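Local structure of UDP-N-Acetylenolpyruvylglucosamine Reductase (Thermus caldophilus, 2GQT) at residues E123-L128 with L147-R152; E24-E29 with L34-E39; K189-R194 with G233-N238. The protein is a MurB-family, FAD-containing reductase of cell wall formation, which probably uses NADPH to reduce enolpyruvyl-UDP-N-acetylglucosamine to UDP-N-acetylmuramate. All blocks are in the same frame, centred on the assembly; numbering follows the deposited sequence.

Contact 1: E123-L128 with L147-R152; sequences EMADAL and LGFGYR
Glu123 and Arg152 meet in a salt bridge at one end of this contact. Arg152 approaches end-on and directs both NH1 and NH2 to a single carboxylate oxygen. Arg152 NH1 lies 3.0 Å from Glu123 OE2, and Arg152 NH2 lies 3.1 Å from the same Glu123 OE2. The oxygen sits almost in the guanidinium plane. The carboxylate is turned nearly square to that plane, at 81°. Arg152 NH2 is met by the anti lone pair of OE2, while NH1 approaches from above the carboxylate plane. The Glu123 chain runs extended beyond CG, but its first torsion sets CG between the backbone N and the carbonyl carbon (chi1 61°). Arg152 is bent at chi2 and chi3. Its CB starts away from Glu123, and the bends bring the guanidinium back. Tyr151 CD1 lies over one face of that group. Glu123 OE1 is held separately by Asn116 ND2.

Residues 123-128 fall within the FAD-binding domain of the FAD_PCMH clan; 147-152 lie in the loop between strands 138-142 and 161-171. Residues 124-126 form a short 3-10 turn ahead of strand 128-135. Arg152 is an assigned active-site residue and also touches the bound FAD, so Glu123 probably acts as a second-shell partner that helps hold the guanidinium in place.

The other end of the contact is apolar and centres on the Phe149 ring. Ala125 CB lies over one face in a CH-pi contact, 3.9 Å from the Phe149 ring centroid, with CD2 the nearest ring atom. Leu147 CB covers the opposite face. Leu128 crosses the ring at about a right angle and brings CD1 to 3.8 Å from Phe149 CZ. At the turn, Asp126 OD2 accepts from the Glu123 backbone N at 2.9 Å, in a fairly straight bond.

Contact 2: E24-E29 with L34-E39; sequences ELWTVE and LKRATE
Val28 and Trp26, alternate residues of strand 22-28, pack against helix 31-37. The helix belongs to a beta-alpha-beta crossover, which leads from strand 22-28 to the parallel strand 42-44, with strand 61-65 between them in the sheet.

The tight part is at Val28. Val28 CG1 lies anti to the backbone N (chi1 166°) and reaches the helix backbone, 3.3 Å from Leu34 N. Val28 CG1 is also 3.6 Å from Leu34 CB. The other branch turns to Ala37, with Val28 CG2 at 3.8 Å from Ala37 CB. That small methyl also receives the indole, so both strand side chains share it. Trp26 CE3 is 3.8 Å from Ala37 CB. No hydrogen bond crosses between the two segments, so this part is held by apolar contact.

The looser side lies at the outer end of the indole, where the partly exposed Arg36 comes up to the rim of the ring, with NE near the ring plane. Its chain is extended from CG to NE. Trp26 CZ3 stands over one face of the guanidinium, 3.6 Å from Arg36 NH2. Ring and guanidinium planes are 74° apart, so the groups do not stack flat. Met4 touches both side chains here. Replacing Trp26 by alanine is likely to open a gap beside Ala37 and leave the Arg36 guanidinium freer to swing.

The indole is also fixed from its own strand. Trp26 NE1 donates to Glu24 OE1 at 2.8 Å, with the carboxylate oxygen close to the ring plane.

Contact 3: K189-R194 with G233-N238; sequences KGQPKR and GNFIVN
Pro192 lies on the face of the Phe235 ring. Pro192 CD sits over the middle of the ring, 3.5 Å from the Phe235 centroid and only 12° off the ring normal. This is a well-centred CH-pi contact. A CD carbon next to a proline nitrogen is somewhat electron-poor, which probably suits its hydrogens to the pi face. Pro192 CG is set further back along the ring's stem, 3.7 Å from Phe235 CB. The proline thus spans from the ring centre to the root of the side chain, and the two side chains cross obliquely.

With Phe235 CG anti to the carbonyl carbon, beside the backbone N (chi1 -72°), the ring is directed toward the 189-194 loop. It reaches out from the residue just ahead of strand 236-238.

Gln191 meets the far end of the same ring. Gln191 CG approaches obliquely, 3.8 Å from Phe235 CZ. The amide beyond it is turned 25° from the ring plane, so the two flat groups are nearly aligned without stacking. The contact is made mainly by the aliphatic part of the chain. The amide oxygen OE1 has its polar partner elsewhere, accepting a hydrogen bond from Arg188 NH2.

No hydrogen bond joins the two segments. The loop is tied to the strand side nearby, where Lys193 N donates to Glu231 OE1. His232 adds an edge-to-face ring contact to Phe235.

Both segments belong to the C-terminal domain of the MurB family. The Phe235 side chain is about 4 Å from that of Cys199, the assigned proton donor, and about 5 Å from the bound FAD at nearest atoms. The ring, covered on one face by Pro192, probably forms part of the wall beside the reductase active site.

In the fold
The contacts follow one another along the chain in the order 2, 1, 3. Contact 2 packs a helix on the four-stranded mixed sheet near the N-terminus, away from the annotated sites. Contact 1 joins loops flanking strands of the antiparallel five-stranded sheet. Contact 3 lies in the C-terminal domain, at the edge of a three-stranded sheet. Centres of contacts 1 and 3 are about 25 Å apart, yet their nearest atoms are about 9 Å apart, and both approach the FAD. Contacts 2 and 3 lie on opposite sides of the chain's centre, about 34 Å between centres. Arg152 and Cys199, with side chains about 9 Å apart, are consistent with one active site built from two chain regions.

Contact 1: E123-L128 with L147-R152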
loop_
_atom_site.group_PDB
_atom_site.type_symbol
_atom_site.label_atom_id
_atom_site.label_comp_id
_atom_site.label_asym_id
_atom_site.label_seq_id
_atom_site.Cartn_x
_atom_site.Cartn_y
_atom_site.Cartn_z
ATOM N N GLU A 123 5.753 6.388 -10.694
ATOM C CA GLU A 123 5.185 5.183 -10.092
ATOM C C GLU A 123 6.279 4.188 -9.739
ATOM O O GLU A 123 7.394 4.258 -10.265
ATOM C CB GLU A 123 4.152 4.532 -11.012
ATOM C CG GLU A 123 4.707 4.080 -12.342
ATOM C CD GLU A 123 3.632 3.592 -13.287
ATOM O OE1 GLU A 123 3.950 2.705 -14.106
ATOM O OE2 GLU A 123 2.481 4.085 -13.211
ATOM N N MET A 124 5.942 3.254 -8.857
ATOM C CA MET A 124 6.902 2.285 -8.345
ATOM C C MET A 124 7.653 1.572 -9.465
ATOM O O MET A 124 8.861 1.397 -9.374
ATOM C CB MET A 124 6.215 1.285 -7.413
ATOM C CG MET A 124 7.174 0.368 -6.671
ATOM S SD MET A 124 8.152 1.262 -5.450
ATOM C CE MET A 124 9.032 -0.095 -4.686
ATOM N N ALA A 125 6.942 1.186 -10.526
ATOM C CA ALA A 125 7.549 0.484 -11.655
ATOM C C ALA A 125 8.731 1.241 -12.262
ATOM O O ALA A 125 9.706 0.619 -12.674
ATOM C CB ALA A 125 6.505 0.189 -12.718
ATOM N N ASP A 126 8.633 2.569 -12.302
ATOM C CA ASP A 126 9.687 3.440 -12.843
ATOM C C ASP A 126 10.995 3.288 -12.079
ATOM O O ASP A 126 12.064 3.531 -12.632
ATOM C CB ASP A 126 9.289 4.927 -12.777
ATOM C CG ASP A 126 8.031 5.260 -13.564
ATOM O OD1 ASP A 126 7.764 4.630 -14.614
ATOM O OD2 ASP A 126 7.318 6.197 -13.133
ATOM N N ALA A 127 10.895 2.917 -10.803
ATOM C CA ALA A 127 12.044 2.901 -9.896
ATOM C C ALA A 127 12.627 1.513 -9.672
ATOM O O ALA A 127 13.457 1.326 -8.786
ATOM C CB ALA A 127 11.676 3.537 -8.550
ATOM N N LEU A 128 12.202 0.542 -10.480
ATOM C CA LEU A 128 12.644 -0.836 -10.310
ATOM C C LEU A 128 13.632 -1.270 -11.373
ATOM O O LEU A 128 13.440 -0.970 -12.555
ATOM C CB LEU A 128 11.438 -1.788 -10.327
ATOM C CG LEU A 128 10.437 -1.658 -9.168
ATOM C CD1 LEU A 128 9.224 -2.528 -9.430
ATOM C CD2 LEU A 128 11.082 -1.998 -7.822
ATOM N N LEU A 147 6.238 -8.114 -15.072
ATOM C CA LEU A 147 5.266 -8.174 -13.985
ATOM C C LEU A 147 3.912 -7.556 -14.298
ATOM O O LEU A 147 3.110 -7.334 -13.392
ATOM C CB LEU A 147 5.875 -7.548 -12.723
ATOM C CG LEU A 147 7.144 -8.238 -12.206
ATOM C CD1 LEU A 147 7.598 -7.554 -10.937
ATOM C CD2 LEU A 147 6.903 -9.721 -11.953
ATOM N N GLY A 148 3.655 -7.293 -15.575
ATOM C CA GLY A 148 2.344 -6.824 -16.002
ATOM C C GLY A 148 1.877 -5.557 -15.317
ATOM O O GLY A 148 0.708 -5.451 -14.931
ATOM N N PHE A 149 2.776 -4.587 -15.188
ATOM C CA PHE A 149 2.415 -3.333 -14.546
ATOM C C PHE A 149 1.434 -2.525 -15.381
ATOM O O PHE A 149 1.529 -2.481 -16.611
ATOM C CB PHE A 149 3.647 -2.484 -14.261
ATOM C CG PHE A 149 4.468 -2.976 -13.108
ATOM C CD1 PHE A 149 3.923 -3.063 -11.825
ATOM C CD2 PHE A 149 5.795 -3.336 -13.298
ATOM C CE1 PHE A 149 4.692 -3.503 -10.754
ATOM C CE2 PHE A 149 6.571 -3.780 -12.223
ATOM C CZ PHE A 149 6.014 -3.863 -10.946
ATOM N N GLY A 150 0.483 -1.909 -14.692
ATOM C CA GLY A 150 -0.438 -0.944 -15.278
ATOM C C GLY A 150 -0.679 0.117 -14.225
ATOM O O GLY A 150 -0.003 0.147 -13.191
ATOM N N TYR A 151 -1.643 0.991 -14.470
ATOM C CA TYR A 151 -1.954 2.034 -13.510
ATOM C C TYR A 151 -2.440 1.415 -12.207
ATOM O O TYR A 151 -3.469 0.749 -12.174
ATOM C CB TYR A 151 -2.984 2.999 -14.083
ATOM C CG TYR A 151 -3.209 4.201 -13.210
ATOM C CD1 TYR A 151 -2.331 5.283 -13.249
ATOM C CD2 TYR A 151 -4.293 4.256 -12.335
ATOM C CE1 TYR A 151 -2.530 6.392 -12.443
ATOM C CE2 TYR A 151 -4.502 5.369 -11.524
ATOM C CZ TYR A 151 -3.612 6.425 -11.586
ATOM O OH TYR A 151 -3.816 7.527 -10.793
ATOM N N ARG A 152 -1.648 1.611 -11.147
ATOM C CA ARG A 152 -1.912 1.063 -9.809
ATOM C C ARG A 152 -2.246 -0.441 -9.850
ATOM O O ARG A 152 -3.091 -0.939 -9.109
ATOM C CB ARG A 152 -2.979 1.902 -9.078
ATOM C CG ARG A 152 -2.719 3.422 -9.175
ATOM C CD ARG A 152 -1.280 3.794 -8.816
ATOM N NE ARG A 152 -0.714 4.837 -9.680
ATOM C CZ ARG A 152 0.122 4.623 -10.698
ATOM N NH1 ARG A 152 0.514 3.391 -11.023
ATOM N NH2 ARG A 152 0.570 5.658 -11.398
#

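Contact 2: E24-E29 with L34-E39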
loop_
_atom_site.group_PDB
_atom_site.type_symbol
_atom_site.label_atom_id
_atom_site.label_comp_id
_atom_site.label_asym_id
_atom_site.label_seq_id
_atom_site.Cartn_x
_atom_site.Cartn_y
_atom_site.Cartn_z
ATOM N N GLU A 24 -4.792 -14.901 11.773
ATOM C CA GLU A 24 -3.594 -15.555 12.270
ATOM C C GLU A 24 -2.396 -14.985 11.527
ATOM O O GLU A 24 -2.220 -15.234 10.334
ATOM C CB GLU A 24 -3.694 -17.062 12.059
ATOM C CG GLU A 24 -2.530 -17.850 12.618
ATOM C CD GLU A 24 -2.700 -19.340 12.395
ATOM O OE1 GLU A 24 -2.154 -19.862 11.407
ATOM O OE2 GLU A 24 -3.406 -19.983 13.192
ATOM N N LEU A 25 -1.579 -14.223 12.250
ATOM C CA LEU A 25 -0.454 -13.513 11.662
ATOM C C LEU A 25 0.842 -14.297 11.817
ATOM O O LEU A 25 1.255 -14.603 12.930
ATOM C CB LEU A 25 -0.321 -12.126 12.298
ATOM C CG LEU A 25 0.690 -11.145 11.704
ATOM C CD1 LEU A 25 0.273 -10.722 10.301
ATOM C CD2 LEU A 25 0.795 -9.940 12.613
ATOM N N TRP A 26 1.492 -14.576 10.691
ATOM C CA TRP A 26 2.795 -15.228 10.638
ATOM C C TRP A 26 3.859 -14.191 10.288
ATOM O O TRP A 26 3.845 -13.646 9.186
ATOM C CB TRP A 26 2.773 -16.304 9.548
ATOM C CG TRP A 26 1.936 -17.490 9.886
ATOM C CD1 TRP A 26 0.600 -17.510 10.142
ATOM C CD2 TRP A 26 2.389 -18.843 10.003
ATOM N NE1 TRP A 26 0.189 -18.796 10.431
ATOM C CE2 TRP A 26 1.270 -19.631 10.347
ATOM C CE3 TRP A 26 3.633 -19.464 9.852
ATOM C CZ2 TRP A 26 1.360 -21.012 10.547
ATOM C CZ3 TRP A 26 3.722 -20.839 10.054
ATOM C CH2 TRP A 26 2.593 -21.594 10.392
ATOM N N THR A 27 4.770 -13.908 11.216
ATOM C CA THR A 27 5.848 -12.953 10.965
ATOM C C THR A 27 7.098 -13.732 10.581
ATOM O O THR A 27 7.653 -14.476 11.394
ATOM C CB THR A 27 6.087 -12.032 12.183
ATOM O OG1 THR A 27 4.864 -11.366 12.509
ATOM C CG2 THR A 27 7.142 -10.986 11.869
ATOM N N VAL A 28 7.501 -13.576 9.323
ATOM C CA VAL A 28 8.572 -14.349 8.691
ATOM C C VAL A 28 9.856 -13.527 8.655
ATOM O O VAL A 28 9.833 -12.386 8.209
ATOM C CB VAL A 28 8.159 -14.725 7.230
ATOM C CG1 VAL A 28 9.354 -15.214 6.423
ATOM C CG2 VAL A 28 7.044 -15.770 7.242
ATOM N N GLU A 29 10.970 -14.112 9.094
ATOM C CA GLU A 29 12.253 -13.408 9.117
ATOM C C GLU A 29 13.315 -13.978 8.182
ATOM O O GLU A 29 14.342 -13.339 7.952
ATOM C CB GLU A 29 12.813 -13.380 10.537
ATOM C CG GLU A 29 12.005 -12.528 11.497
ATOM C CD GLU A 29 12.670 -12.388 12.853
ATOM O OE1 GLU A 29 13.554 -13.208 13.179
ATOM O OE2 GLU A 29 12.299 -11.460 13.597
ATOM N N LEU A 34 9.751 -18.339 5.429
ATOM C CA LEU A 34 8.805 -18.053 4.336
ATOM C C LEU A 34 8.320 -19.331 3.644
ATOM O O LEU A 34 7.127 -19.471 3.372
ATOM C CB LEU A 34 9.405 -17.091 3.308
ATOM C CG LEU A 34 8.419 -16.603 2.237
ATOM C CD1 LEU A 34 7.201 -15.918 2.859
ATOM C CD2 LEU A 34 9.111 -15.687 1.257
ATOM N N LYS A 35 9.242 -20.256 3.374
ATOM C CA LYS A 35 8.897 -21.541 2.749
ATOM C C LYS A 35 7.877 -22.305 3.590
ATOM O O LYS A 35 6.935 -22.890 3.049
ATOM C CB LYS A 35 10.151 -22.383 2.490
ATOM C CG LYS A 35 10.978 -21.881 1.310
ATOM C CD LYS A 35 12.425 -22.346 1.364
ATOM C CE LYS A 35 12.657 -23.615 0.568
ATOM N NZ LYS A 35 14.110 -23.935 0.529
ATOM N N ARG A 36 8.050 -22.258 4.910
ATOM C CA ARG A 36 7.146 -22.921 5.847
ATOM C C ARG A 36 5.775 -22.238 5.941
ATOM O O ARG A 36 4.739 -22.902 5.902
ATOM C CB ARG A 36 7.791 -23.040 7.236
ATOM C CG ARG A 36 6.895 -23.674 8.287
ATOM C CD ARG A 36 7.402 -23.420 9.690
ATOM N NE ARG A 36 6.292 -23.380 10.641
ATOM C CZ ARG A 36 6.350 -22.849 11.859
ATOM N NH1 ARG A 36 7.472 -22.291 12.305
ATOM N NH2 ARG A 36 5.277 -22.870 12.634
ATOM N N ALA A 37 5.773 -20.911 6.056
ATOM C CA ALA A 37 4.528 -20.152 6.181
ATOM C C ALA A 37 3.603 -20.348 4.975
ATOM O O ALA A 37 2.384 -20.327 5.123
ATOM C CB ALA A 37 4.834 -18.676 6.376
ATOM N N THR A 38 4.191 -20.548 3.798
ATOM C CA THR A 38 3.432 -20.632 2.543
ATOM C C THR A 38 2.958 -22.047 2.195
ATOM O O THR A 38 2.476 -22.281 1.088
ATOM C CB THR A 38 4.236 -20.076 1.344
ATOM O OG1 THR A 38 5.510 -20.728 1.266
ATOM C CG2 THR A 38 4.432 -18.576 1.475
ATOM N N GLU A 39 3.081 -22.976 3.139
ATOM C CA GLU A 39 2.691 -24.372 2.911
ATOM C C GLU A 39 1.182 -24.576 2.977
ATOM O O GLU A 39 0.676 -25.624 2.570
ATOM C CB GLU A 39 3.397 -25.290 3.905
ATOM C CG GLU A 39 4.866 -25.516 3.596
ATOM C CD GLU A 39 5.545 -26.407 4.622
ATOM O OE1 GLU A 39 4.941 -26.667 5.685
ATOM O OE2 GLU A 39 6.688 -26.837 4.368
#

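Contact 3: K189-R194 with G233-N238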
loop_
_atom_site.group_PDB
_atom_site.type_symbol
_atom_site.label_atom_id
_atom_site.label_comp_id
_atom_site.label_asym_id
_atom_site.label_seq_id
_atom_site.Cartn_x
_atom_site.Cartn_y
_atom_site.Cartn_z
ATOM N N LYS A 189 -1.005 18.599 -0.408
ATOM C CA LYS A 189 -1.458 19.433 0.722
ATOM C C LYS A 189 -2.950 19.309 1.048
ATOM O O LYS A 189 -3.354 19.442 2.210
ATOM C CB LYS A 189 -1.094 20.905 0.484
ATOM C CG LYS A 189 -0.875 21.729 1.756
ATOM C CD LYS A 189 -2.106 22.536 2.166
ATOM C CE LYS A 189 -2.297 23.769 1.293
ATOM N NZ LYS A 189 -3.542 24.497 1.656
ATOM N N GLY A 190 -3.764 19.060 0.025
ATOM C CA GLY A 190 -5.217 18.962 0.197
ATOM C C GLY A 190 -5.742 17.658 0.774
ATOM O O GLY A 190 -6.940 17.521 1.018
ATOM N N GLN A 191 -4.858 16.686 0.973
ATOM C CA GLN A 191 -5.238 15.410 1.567
ATOM C C GLN A 191 -5.352 15.575 3.090
ATOM O O GLN A 191 -4.758 16.500 3.655
ATOM C CB GLN A 191 -4.232 14.330 1.149
ATOM C CG GLN A 191 -4.275 14.101 -0.374
ATOM C CD GLN A 191 -3.116 13.295 -0.934
ATOM O OE1 GLN A 191 -2.510 12.473 -0.244
ATOM N NE2 GLN A 191 -2.813 13.522 -2.211
ATOM N N PRO A 192 -6.168 14.730 3.753
ATOM C CA PRO A 192 -6.384 14.894 5.190
ATOM C C PRO A 192 -5.087 14.993 5.982
ATOM O O PRO A 192 -4.176 14.197 5.763
ATOM C CB PRO A 192 -7.144 13.622 5.571
ATOM C CG PRO A 192 -7.913 13.282 4.345
ATOM C CD PRO A 192 -6.980 13.627 3.205
ATOM N N LYS A 193 -5.014 15.973 6.884
ATOM C CA LYS A 193 -3.871 16.150 7.792
ATOM C C LYS A 193 -3.314 14.817 8.318
ATOM O O LYS A 193 -2.223 14.781 8.899
ATOM C CB LYS A 193 -4.246 17.085 8.945
ATOM C CG LYS A 193 -4.343 18.550 8.547
ATOM C CD LYS A 193 -4.367 19.485 9.756
ATOM C CE LYS A 193 -5.724 19.492 10.452
ATOM N NZ LYS A 193 -5.794 20.491 11.557
ATOM N N ARG A 194 -4.113 13.757 8.146
ATOM C CA ARG A 194 -3.690 12.342 8.025
ATOM C C ARG A 194 -4.590 11.351 8.775
ATOM O O ARG A 194 -4.892 11.555 9.951
ATOM C CB ARG A 194 -2.212 12.114 8.361
ATOM C CG ARG A 194 -1.268 12.151 7.175
ATOM C CD ARG A 194 -0.149 11.159 7.397
ATOM N NE ARG A 194 1.085 11.531 6.708
ATOM C CZ ARG A 194 2.207 10.816 6.746
ATOM N NH1 ARG A 194 2.257 9.684 7.443
ATOM N NH2 ARG A 194 3.282 11.234 6.092
ATOM N N GLY A 233 -12.770 14.824 -0.585
ATOM C CA GLY A 233 -13.908 13.957 -0.877
ATOM C C GLY A 233 -13.593 12.493 -1.102
ATOM O O GLY A 233 -14.443 11.634 -0.858
ATOM N N ASN A 234 -12.372 12.207 -1.551
ATOM C CA ASN A 234 -11.969 10.828 -1.841
ATOM C C ASN A 234 -11.311 10.118 -0.655
ATOM O O ASN A 234 -10.640 9.096 -0.818
ATOM C CB ASN A 234 -11.069 10.759 -3.082
ATOM C CG ASN A 234 -11.157 9.408 -3.794
ATOM O OD1 ASN A 234 -12.069 8.617 -3.546
ATOM N ND2 ASN A 234 -10.201 9.140 -4.679
ATOM N N PHE A 235 -11.502 10.652 0.547
ATOM C CA PHE A 235 -11.013 10.002 1.753
ATOM C C PHE A 235 -12.156 9.698 2.707
ATOM O O PHE A 235 -12.965 10.573 3.035
ATOM C CB PHE A 235 -9.940 10.847 2.438
ATOM C CG PHE A 235 -8.629 10.858 1.706
ATOM C CD1 PHE A 235 -8.445 11.668 0.589
ATOM C CD2 PHE A 235 -7.576 10.056 2.127
ATOM C CE1 PHE A 235 -7.238 11.676 -0.099
ATOM C CE2 PHE A 235 -6.356 10.065 1.446
ATOM C CZ PHE A 235 -6.192 10.878 0.329
ATOM N N ILE A 236 -12.248 8.434 3.107
ATOM C CA ILE A 236 -13.122 8.043 4.197
ATOM C C ILE A 236 -12.259 7.875 5.427
ATOM O O ILE A 236 -11.239 7.159 5.420
ATOM C CB ILE A 236 -13.929 6.769 3.885
ATOM C CG1 ILE A 236 -14.946 7.080 2.782
ATOM C CG2 ILE A 236 -14.612 6.226 5.154
ATOM C CD1 ILE A 236 -15.568 5.858 2.114
ATOM N N VAL A 237 -12.652 8.553 6.489
ATOM C CA VAL A 237 -11.869 8.540 7.699
ATOM C C VAL A 237 -12.591 7.832 8.852
ATOM O O VAL A 237 -13.832 7.772 8.910
ATOM C CB VAL A 237 -11.402 9.971 8.069
ATOM C CG1 VAL A 237 -10.534 10.564 6.946
ATOM C CG2 VAL A 237 -12.597 10.871 8.348
ATOM N N ASN A 238 -11.783 7.272 9.747
ATOM C CA ASN A 238 -12.239 6.560 10.927
ATOM C C ASN A 238 -12.122 7.498 12.123
ATOM O O ASN A 238 -11.018 7.840 12.541
ATOM C CB ASN A 238 -11.362 5.306 11.101
ATOM C CG ASN A 238 -11.756 4.436 12.291
ATOM O OD1 ASN A 238 -11.230 3.330 12.451
ATOM N ND2 ASN A 238 -12.660 4.922 13.132
#